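ADP-dependent L-serine kinase SerK (Thermococcus kodakarensis KOD1, PDB 5X0J) catalyses the ADP-dependent, magnesium-requiring phosphorylation of free L-serine to O-phospho-L-serine, the first step from serine to cysteine. Local coordinates at residues K27-L32 / T223-P228; P128-K133 / G137-A142. The protein carries 1 engineered substitution. All coordinates share one frame; numbering follows the deposited sequence. Where two conformers were deposited one is given.

Overall arrangement
After its first short strands the chain of SerK enters the loop 27-32, between strand 26-27 and helix 34-47. Interaction 1 brings this loop against residues 223-228, which carry strand 224-226 nearly two hundred residues later, and so closes a very long loop at the phosphoserine pocket. Interaction 2 lies nested inside it and is local by contrast: it closes a short loop across the C-terminal end of helix 130-135, folding that helix back onto the start of strand 141-144. The two do not touch, their centres being about 22 Å apart, yet strands 224-226 and 141-144 belong to the same antiparallel sheet.

Interaction 1 (K27-L32 / T223-P228); sequences KPHQQL and TRHVLP. Engineered in segment 27-32: Gln30 (natural residue Glu). With SEP (phosphoserine), chain C.
Two hydrogen bonds fasten Thr223 to the loop 27-32. NE2 of His29 meets Thr223 OG1 at 2.7 Å, nearly straight and in the plane of the imidazole ring, with either group able to donate. The backbone N of Thr223 gives its hydrogen to OE1 of Gln30 at 3.0 Å, in the carbonyl plane and on a lone pair. Gln30 is engineered, replacing the natural glutamate at the inferred active-site position; with CG between the backbone N and the carbonyl carbon (chi1 53°) and the chain extended beyond, its amide reaches both Thr223 and the ligand.

Gln30 and Thr223, with Arg224 and His225, line the phosphoserine pocket, where the ParB-like N-terminal part of the chain faces strand 224-226; His29 stands behind Thr223 in the second shell. The ligand's amino N donates to Thr223 OG1 at 2.9 Å, so this hydroxyl joins His29 to the bound product. On the carboxylate beside it, OXT is held twice by His225, by its backbone N at 2.8 Å and by ND1 at 3.0 Å, the latter at the ring edge. Gln30 NE2 makes a weak bond to the ester oxygen OG at 2.7 Å.

The Thr223 methyl CG2 packs 3.3 Å from His29 NE2. The His29 and His225 rings meet obliquely, their CE1 atoms 4.0 Å apart. His29 also meets the His71 ring edge-to-face, and His225 NE2 is hydrogen-bonded to Tyr92 OH, which helps to fix that ring's rotation.

Interaction 2 (P128-K133 / G137-A142); sequences PEAEEK and GEIAFA
The carbonyl oxygen of Lys133 receives the backbone N of Glu138 in a fairly straight bond of 3.0 Å (N-H...O angle 162°), the donor tilted out of the carbonyl plane. The N of Gly137 lies 3.2 Å from that same Lys133 oxygen, and CB of Glu138 also packs against it.

Helix 130-135 ends here in a Schellman motif. Gly137 takes the positive phi (78°) that glycine favours, and the chain turns back along the helix toward strand 141-144 in the SerK C-terminal region. On the way it passes through a classic beta bulge, in which Ala140 and Phe141 both face Ile151 of the adjoining strand. At the helix start, Glu129 occupies the N-cap position.

Aliphatic groups of the returning chain pack on the helix, against its backbone as well as its side chains. CD1 of Ile139 settles 3.5 Å from the backbone O of Ala130 and 4.0 Å from Lys133 CB; a chi1 of 59° swings CG1 in over the backbone, and the extended chi2 carries CD1 on to the helix. Replacing Ile139 by an alanine would probably open a gap beside Ala130 and Lys133. Further along, the methyl of Ala142 presses on the first turn, its CB 3.3 Å from Ala130 O and 3.7 Å from Ala130 CB.

Lys133 and Glu138 cross at about a right angle near the helix end, with Glu138 OE1 lying 3.6 Å from Lys133 CG. Their charged ends go elsewhere: Lys133 forms a salt bridge with Asp127, and Glu138 with Arg136.

Interaction 1 (K27-L32 / T223-P228)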
ATOM      1  N   LYS A  27       2.580  -1.900  15.107  0.60 15.52           N
ATOM      2  CA  LYS A  27       3.750  -1.210  14.597  0.60 15.64           C
ATOM      3  C   LYS A  27       3.656  -1.081  13.074  0.60 14.88           C
ATOM      4  O   LYS A  27       3.675  -2.096  12.378  0.60 14.70           O
ATOM      5  CB  LYS A  27       4.988  -2.002  14.999  0.60 16.43           C
ATOM      6  CG  LYS A  27       6.289  -1.263  14.802  0.60 17.05           C
ATOM      7  CD  LYS A  27       7.418  -1.998  15.501  0.60 17.78           C
ATOM      8  CE  LYS A  27       8.709  -1.204  15.470  0.60 18.43           C
ATOM      9  NZ  LYS A  27       9.762  -1.875  16.281  0.60 19.10           N
ATOM     10  N   PRO A  28       3.559   0.162  12.551  1.00 14.47           N
ATOM     11  CA  PRO A  28       3.503   0.325  11.089  1.00 13.96           C
ATOM     12  C   PRO A  28       4.851   0.004  10.441  1.00 13.77           C
ATOM     13  O   PRO A  28       5.898   0.151  11.067  1.00 14.36           O
ATOM     14  CB  PRO A  28       3.166   1.800  10.924  1.00 14.11           C
ATOM     15  CG  PRO A  28       3.822   2.434  12.092  1.00 14.60           C
ATOM     16  CD  PRO A  28       3.656   1.474  13.224  1.00 14.75           C
ATOM     17  N   HIS A  29       4.814  -0.519   9.223  1.00 13.11           N
ATOM     18  CA  HIS A  29       5.995  -0.644   8.386  1.00 13.11           C
ATOM     19  C   HIS A  29       6.020   0.192   7.115  1.00 13.21           C
ATOM     20  O   HIS A  29       6.981   0.105   6.352  1.00 13.20           O
ATOM     21  CB  HIS A  29       6.264  -2.121   8.070  1.00 13.00           C
ATOM     22  CG  HIS A  29       5.310  -2.749   7.090  1.00 12.67           C
ATOM     23  ND1 HIS A  29       4.186  -3.446   7.483  1.00 12.39           N
ATOM     24  CD2 HIS A  29       5.341  -2.828   5.738  1.00 12.60           C
ATOM     25  CE1 HIS A  29       3.570  -3.927   6.416  1.00 12.31           C
ATOM     26  NE2 HIS A  29       4.244  -3.557   5.346  1.00 12.55           N
ATOM     27  N   GLN A  30       5.008   1.019   6.890  1.00 13.37           N
ATOM     28  CA  GLN A  30       4.995   1.874   5.696  1.00 14.02           C
ATOM     29  C   GLN A  30       4.124   3.111   5.889  1.00 14.09           C
ATOM     30  O   GLN A  30       3.339   3.202   6.837  1.00 14.86           O
ATOM     31  CB  GLN A  30       4.669   1.079   4.406  1.00 14.63           C
ATOM     32  CG  GLN A  30       3.419   0.230   4.416  1.00 14.80           C
ATOM     33  CD  GLN A  30       3.356  -0.799   3.296  1.00 14.98           C
ATOM     34  OE1 GLN A  30       4.384  -1.304   2.815  1.00 15.39           O
ATOM     35  NE2 GLN A  30       2.137  -1.152   2.906  1.00 15.49           N
ATOM     36  N   GLN A  31       4.330   4.083   5.008  1.00 13.94           N
ATOM     37  CA  GLN A  31       3.616   5.358   5.005  1.00 13.94           C
ATOM     38  C   GLN A  31       2.186   5.248   4.451  1.00 13.63           C
ATOM     39  O   GLN A  31       1.770   4.199   3.944  1.00 13.13           O
ATOM     40  CB  GLN A  31       4.400   6.371   4.172  1.00 14.20           C
ATOM     41  CG  GLN A  31       5.756   6.746   4.759  1.00 14.48           C
ATOM     42  CD  GLN A  31       6.605   7.563   3.819  1.00 15.03           C
ATOM     43  OE1 GLN A  31       6.632   7.329   2.614  1.00 14.82           O
ATOM     44  NE2 GLN A  31       7.314   8.533   4.363  1.00 15.67           N
ATOM     45  N   LEU A  32       1.441   6.345   4.580  1.00 13.85           N
ATOM     46  CA  LEU A  32       0.027   6.439   4.205  1.00 13.81           C
ATOM     47  C   LEU A  32      -0.186   7.221   2.916  1.00 13.75           C
ATOM     48  O   LEU A  32       0.645   8.030   2.544  1.00 13.85           O
ATOM     49  CB  LEU A  32      -0.768   7.120   5.325  1.00 14.27           C
ATOM     50  CG  LEU A  32      -0.597   6.556   6.736  1.00 14.50           C
ATOM     51  CD1 LEU A  32      -1.531   7.261   7.704  1.00 14.84           C
ATOM     52  CD2 LEU A  32      -0.856   5.050   6.745  1.00 14.49           C
ATOM     53  N   THR A 223       4.304  -3.255   0.564  1.00 11.43           N
ATOM     54  CA  THR A 223       3.975  -4.664   0.720  1.00 11.48           C
ATOM     55  C   THR A 223       2.542  -4.964   0.281  1.00 11.39           C
ATOM     56  O   THR A 223       1.619  -4.214   0.577  1.00 11.47           O
ATOM     57  CB  THR A 223       4.107  -5.113   2.177  1.00 11.60           C
ATOM     58  OG1 THR A 223       3.229  -4.334   2.992  1.00 11.65           O
ATOM     59  CG2 THR A 223       5.525  -4.947   2.680  1.00 11.76           C
ATOM     60  N   ARG A 224       2.388  -6.060  -0.452  1.00 11.60           N
ATOM     61  CA  ARG A 224       1.084  -6.615  -0.760  1.00 11.69           C
ATOM     62  C   ARG A 224       1.123  -8.058  -0.286  1.00 11.87           C
ATOM     63  O   ARG A 224       1.610  -8.930  -0.987  1.00 11.98           O
ATOM     64  CB  ARG A 224       0.763  -6.528  -2.259  1.00 11.76           C
ATOM     65  CG  ARG A 224      -0.590  -7.118  -2.623  1.00 12.02           C
ATOM     66  CD  ARG A 224      -0.996  -6.818  -4.061  1.00 12.17           C
ATOM     67  NE  ARG A 224      -0.202  -7.517  -5.067  1.00 12.37           N
ATOM     68  CZ  ARG A 224      -0.363  -8.786  -5.444  1.00 12.65           C
ATOM     69  NH1 ARG A 224      -1.281  -9.560  -4.897  1.00 12.88           N
ATOM     70  NH2 ARG A 224       0.426  -9.300  -6.387  1.00 12.89           N
ATOM     71  N   HIS A 225       0.632  -8.302   0.925  1.00 11.97           N
ATOM     72  CA  HIS A 225       0.642  -9.638   1.506  1.00 12.16           C
ATOM     73  C   HIS A 225      -0.533 -10.455   1.022  1.00 12.49           C
ATOM     74  O   HIS A 225      -1.650  -9.959   0.944  1.00 13.29           O
ATOM     75  CB  HIS A 225       0.617  -9.563   3.028  1.00 12.15           C
ATOM     76  CG  HIS A 225       1.844  -8.946   3.627  1.00 12.04           C
ATOM     77  ND1 HIS A 225       1.957  -7.593   3.870  1.00 11.96           N
ATOM     78  CD2 HIS A 225       3.005  -9.501   4.039  1.00 12.20           C
ATOM     79  CE1 HIS A 225       3.135  -7.348   4.416  1.00 12.15           C
ATOM     80  NE2 HIS A 225       3.796  -8.485   4.519  1.00 12.24           N
ATOM     81  N   VAL A 226      -0.268 -11.726   0.766  1.00 12.68           N
ATOM     82  CA  VAL A 226      -1.211 -12.664   0.183  0.60 12.68           C
ATOM     83  C   VAL A 226      -1.297 -13.898   1.087  1.00 12.76           C
ATOM     84  O   VAL A 226      -0.258 -14.520   1.343  1.00 12.73           O
ATOM     85  CB  VAL A 226      -0.681 -13.091  -1.208  0.60 12.80           C
ATOM     86  CG1 VAL A 226      -1.428 -14.297  -1.762  0.60 12.84           C
ATOM     87  CG2 VAL A 226      -0.730 -11.910  -2.172  0.60 12.70           C
ATOM     88  N   LEU A 227      -2.502 -14.262   1.511  1.00 12.63           N
ATOM     89  CA  LEU A 227      -2.769 -15.476   2.270  1.00 12.69           C
ATOM     90  C   LEU A 227      -3.514 -16.426   1.348  1.00 12.61           C
ATOM     91  O   LEU A 227      -3.905 -16.045   0.254  1.00 12.55           O
ATOM     92  CB  LEU A 227      -3.655 -15.150   3.468  1.00 12.79           C
ATOM     93  CG  LEU A 227      -3.333 -13.897   4.286  1.00 12.93           C
ATOM     94  CD1 LEU A 227      -4.358 -13.731   5.397  1.00 13.13           C
ATOM     95  CD2 LEU A 227      -1.934 -13.971   4.853  1.00 13.00           C
ATOM     96  N   PRO A 228      -3.765 -17.668   1.786  1.00 12.79           N
ATOM     97  CA  PRO A 228      -4.581 -18.575   0.967  1.00 12.89           C
ATOM     98  C   PRO A 228      -6.066 -18.189   0.849  1.00 13.16           C
ATOM     99  O   PRO A 228      -6.802 -18.829   0.106  1.00 13.09           O
ATOM    100  CB  PRO A 228      -4.430 -19.921   1.695  1.00 13.14           C
ATOM    101  CG  PRO A 228      -3.188 -19.768   2.524  1.00 13.16           C
ATOM    102  CD  PRO A 228      -3.223 -18.357   2.971  1.00 13.05           C
TER
HETATM  103  N   SEP C 302       0.512  -3.854   3.724  1.00 10.24           N
HETATM  104  CA  SEP C 302      -0.728  -3.839   2.888  1.00 10.39           C
HETATM  105  CB  SEP C 302      -0.692  -2.622   1.963  1.00 10.55           C
HETATM  106  OG  SEP C 302      -0.585  -1.439   2.753  1.00 10.50           O
HETATM  107  C   SEP C 302      -0.873  -5.139   2.142  1.00 10.21           C
HETATM  108  O   SEP C 302      -1.632  -5.208   1.155  1.00 10.48           O
HETATM  109  OXT SEP C 302      -0.245  -6.153   2.500  1.00 10.27           O
HETATM  110  P   SEP C 302      -1.824  -0.929   3.667  1.00 10.76           P
HETATM  111  O1P SEP C 302      -3.076  -1.428   2.961  1.00 10.39           O
HETATM  112  O2P SEP C 302      -1.645   0.555   3.623  1.00 10.95           O
HETATM  113  O3P SEP C 302      -1.585  -1.531   5.028  1.00 10.77           O

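Interaction 2 (P128-K133 / G137-A142)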
ATOM      1  N   PRO A 128      14.495   2.849 -22.258  1.00 14.51           N
ATOM      2  CA  PRO A 128      13.640   1.734 -22.661  1.00 14.75           C
ATOM      3  C   PRO A 128      13.774   0.477 -21.793  1.00 14.57           C
ATOM      4  O   PRO A 128      12.896  -0.378 -21.845  1.00 14.38           O
ATOM      5  CB  PRO A 128      14.069   1.447 -24.103  1.00 15.26           C
ATOM      6  CG  PRO A 128      15.424   2.008 -24.229  1.00 15.32           C
ATOM      7  CD  PRO A 128      15.509   3.169 -23.281  1.00 14.92           C
ATOM      8  N   GLU A 129      14.826   0.387 -20.978  1.00 14.55           N
ATOM      9  CA  GLU A 129      15.003  -0.765 -20.087  1.00 14.85           C
ATOM     10  C   GLU A 129      14.616  -0.466 -18.638  1.00 14.34           C
ATOM     11  O   GLU A 129      14.924  -1.246 -17.745  1.00 14.28           O
ATOM     12  CB  GLU A 129      16.437  -1.288 -20.175  1.00 15.58           C
ATOM     13  CG  GLU A 129      16.770  -1.959 -21.503  1.00 16.56           C
ATOM     14  CD  GLU A 129      16.128  -3.323 -21.689  1.00 17.51           C
ATOM     15  OE1 GLU A 129      15.459  -3.833 -20.751  1.00 17.83           O
ATOM     16  OE2 GLU A 129      16.304  -3.901 -22.787  1.00 19.16           O
ATOM     17  N   ALA A 130      13.927   0.646 -18.400  1.00 13.84           N
ATOM     18  CA  ALA A 130      13.525   1.021 -17.040  1.00 13.46           C
ATOM     19  C   ALA A 130      12.733  -0.076 -16.317  1.00 13.54           C
ATOM     20  O   ALA A 130      13.012  -0.358 -15.165  1.00 13.07           O
ATOM     21  CB  ALA A 130      12.709   2.305 -17.071  1.00 13.25           C
ATOM     22  N   GLU A 131      11.774  -0.693 -16.997  1.00 13.87           N
ATOM     23  CA  GLU A 131      10.908  -1.679 -16.352  1.00 14.29           C
ATOM     24  C   GLU A 131      11.696  -2.847 -15.785  1.00 14.57           C
ATOM     25  O   GLU A 131      11.491  -3.215 -14.620  1.00 13.94           O
ATOM     26  CB  GLU A 131       9.848  -2.193 -17.321  1.00 14.96           C
ATOM     27  CG  GLU A 131       8.876  -3.171 -16.679  1.00 15.56           C
ATOM     28  CD  GLU A 131       7.598  -3.357 -17.450  1.00 16.21           C
ATOM     29  OE1 GLU A 131       7.361  -2.650 -18.444  1.00 16.94           O
ATOM     30  OE2 GLU A 131       6.806  -4.236 -17.060  1.00 16.98           O
ATOM     31  N   GLU A 132      12.594  -3.421 -16.591  1.00 15.35           N
ATOM     32  CA  GLU A 132      13.389  -4.552 -16.110  1.00 16.13           C
ATOM     33  C   GLU A 132      14.415  -4.135 -15.061  1.00 15.10           C
ATOM     34  O   GLU A 132      14.639  -4.871 -14.100  1.00 14.97           O
ATOM     35  CB  GLU A 132      14.000  -5.365 -17.263  1.00 17.88           C
ATOM     36  CG  GLU A 132      12.979  -6.259 -17.975  1.00 19.47           C
ATOM     37  CD  GLU A 132      12.144  -7.130 -17.027  1.00 20.82           C
ATOM     38  OE1 GLU A 132      12.712  -7.770 -16.115  1.00 22.61           O
ATOM     39  OE2 GLU A 132      10.907  -7.182 -17.179  1.00 22.49           O
ATOM     40  N   LYS A 133      14.983  -2.935 -15.188  1.00 14.16           N
ATOM     41  CA  LYS A 133      15.831  -2.402 -14.122  1.00 13.91           C
ATOM     42  C   LYS A 133      15.068  -2.312 -12.796  1.00 13.60           C
ATOM     43  O   LYS A 133      15.596  -2.683 -11.735  1.00 13.52           O
ATOM     44  CB  LYS A 133      16.401  -1.029 -14.501  1.00 13.61           C
ATOM     45  CG  LYS A 133      17.441  -1.067 -15.617  1.00 13.71           C
ATOM     46  CD  LYS A 133      17.826   0.329 -16.031  1.00 13.41           C
ATOM     47  CE  LYS A 133      18.746   0.288 -17.236  1.00 13.53           C
ATOM     48  NZ  LYS A 133      19.243   1.656 -17.514  1.00 13.54           N
ATOM     49  N   GLY A 137      15.371  -4.289  -9.001  1.00 15.28           N
ATOM     50  CA  GLY A 137      15.656  -3.471  -7.825  1.00 15.38           C
ATOM     51  C   GLY A 137      16.793  -2.485  -8.003  1.00 15.28           C
ATOM     52  O   GLY A 137      17.328  -1.971  -7.031  1.00 15.79           O
ATOM     53  N   GLU A 138      17.141  -2.184  -9.248  1.00 14.94           N
ATOM     54  CA  GLU A 138      18.299  -1.338  -9.556  1.00 14.86           C
ATOM     55  C   GLU A 138      17.983   0.147  -9.518  1.00 14.19           C
ATOM     56  O   GLU A 138      18.895   0.969  -9.421  1.00 14.64           O
ATOM     57  CB  GLU A 138      18.849  -1.706 -10.933  1.00 15.23           C
ATOM     58  CG  GLU A 138      19.483  -3.088 -10.952  1.00 16.05           C
ATOM     59  CD  GLU A 138      19.709  -3.644 -12.340  1.00 16.57           C
ATOM     60  OE1 GLU A 138      19.401  -2.967 -13.340  1.00 17.04           O
ATOM     61  OE2 GLU A 138      20.194  -4.790 -12.435  1.00 17.68           O
ATOM     62  N   ILE A 139      16.705   0.490  -9.646  1.00 13.50           N
ATOM     63  CA  ILE A 139      16.215   1.861  -9.600  1.00 13.10           C
ATOM     64  C   ILE A 139      15.002   1.917  -8.668  1.00 12.81           C
ATOM     65  O   ILE A 139      14.456   0.871  -8.305  1.00 13.19           O
ATOM     66  CB  ILE A 139      15.845   2.369 -11.015  1.00 13.04           C
ATOM     67  CG1 ILE A 139      14.762   1.508 -11.678  1.00 13.09           C
ATOM     68  CG2 ILE A 139      17.085   2.394 -11.905  1.00 13.32           C
ATOM     69  CD1 ILE A 139      14.307   2.050 -13.017  1.00 13.10           C
ATOM     70  N   ALA A 140      14.592   3.129  -8.298  1.00 12.31           N
ATOM     71  CA  ALA A 140      13.489   3.310  -7.343  1.00 12.16           C
ATOM     72  C   ALA A 140      12.158   2.896  -7.976  1.00 11.84           C
ATOM     73  O   ALA A 140      11.382   2.145  -7.385  1.00 11.79           O
ATOM     74  CB  ALA A 140      13.432   4.758  -6.887  1.00 12.14           C
ATOM     75  N   PHE A 141      11.902   3.394  -9.180  1.00 11.68           N
ATOM     76  CA  PHE A 141      10.702   3.056  -9.931  1.00 11.65           C
ATOM     77  C   PHE A 141      10.984   3.187 -11.421  1.00 11.75           C
ATOM     78  O   PHE A 141      11.789   4.033 -11.827  1.00 11.86           O
ATOM     79  CB  PHE A 141       9.561   4.050  -9.649  1.00 11.75           C
ATOM     80  CG  PHE A 141       8.778   3.824  -8.377  1.00 11.80           C
ATOM     81  CD1 PHE A 141       7.923   2.729  -8.230  1.00 11.78           C
ATOM     82  CD2 PHE A 141       8.809   4.776  -7.365  1.00 11.87           C
ATOM     83  CE1 PHE A 141       7.154   2.576  -7.079  1.00 11.80           C
ATOM     84  CE2 PHE A 141       8.061   4.609  -6.212  1.00 11.88           C
ATOM     85  CZ  PHE A 141       7.227   3.520  -6.070  1.00 11.92           C
ATOM     86  N   ALA A 142      10.299   2.379 -12.223  1.00 11.81           N
ATOM     87  CA  ALA A 142      10.131   2.636 -13.656  1.00 12.06           C
ATOM     88  C   ALA A 142       8.768   3.273 -13.851  1.00 12.26           C
ATOM     89  O   ALA A 142       7.772   2.742 -13.365  1.00 12.56           O
ATOM     90  CB  ALA A 142      10.236   1.353 -14.463  1.00 12.22           C
TER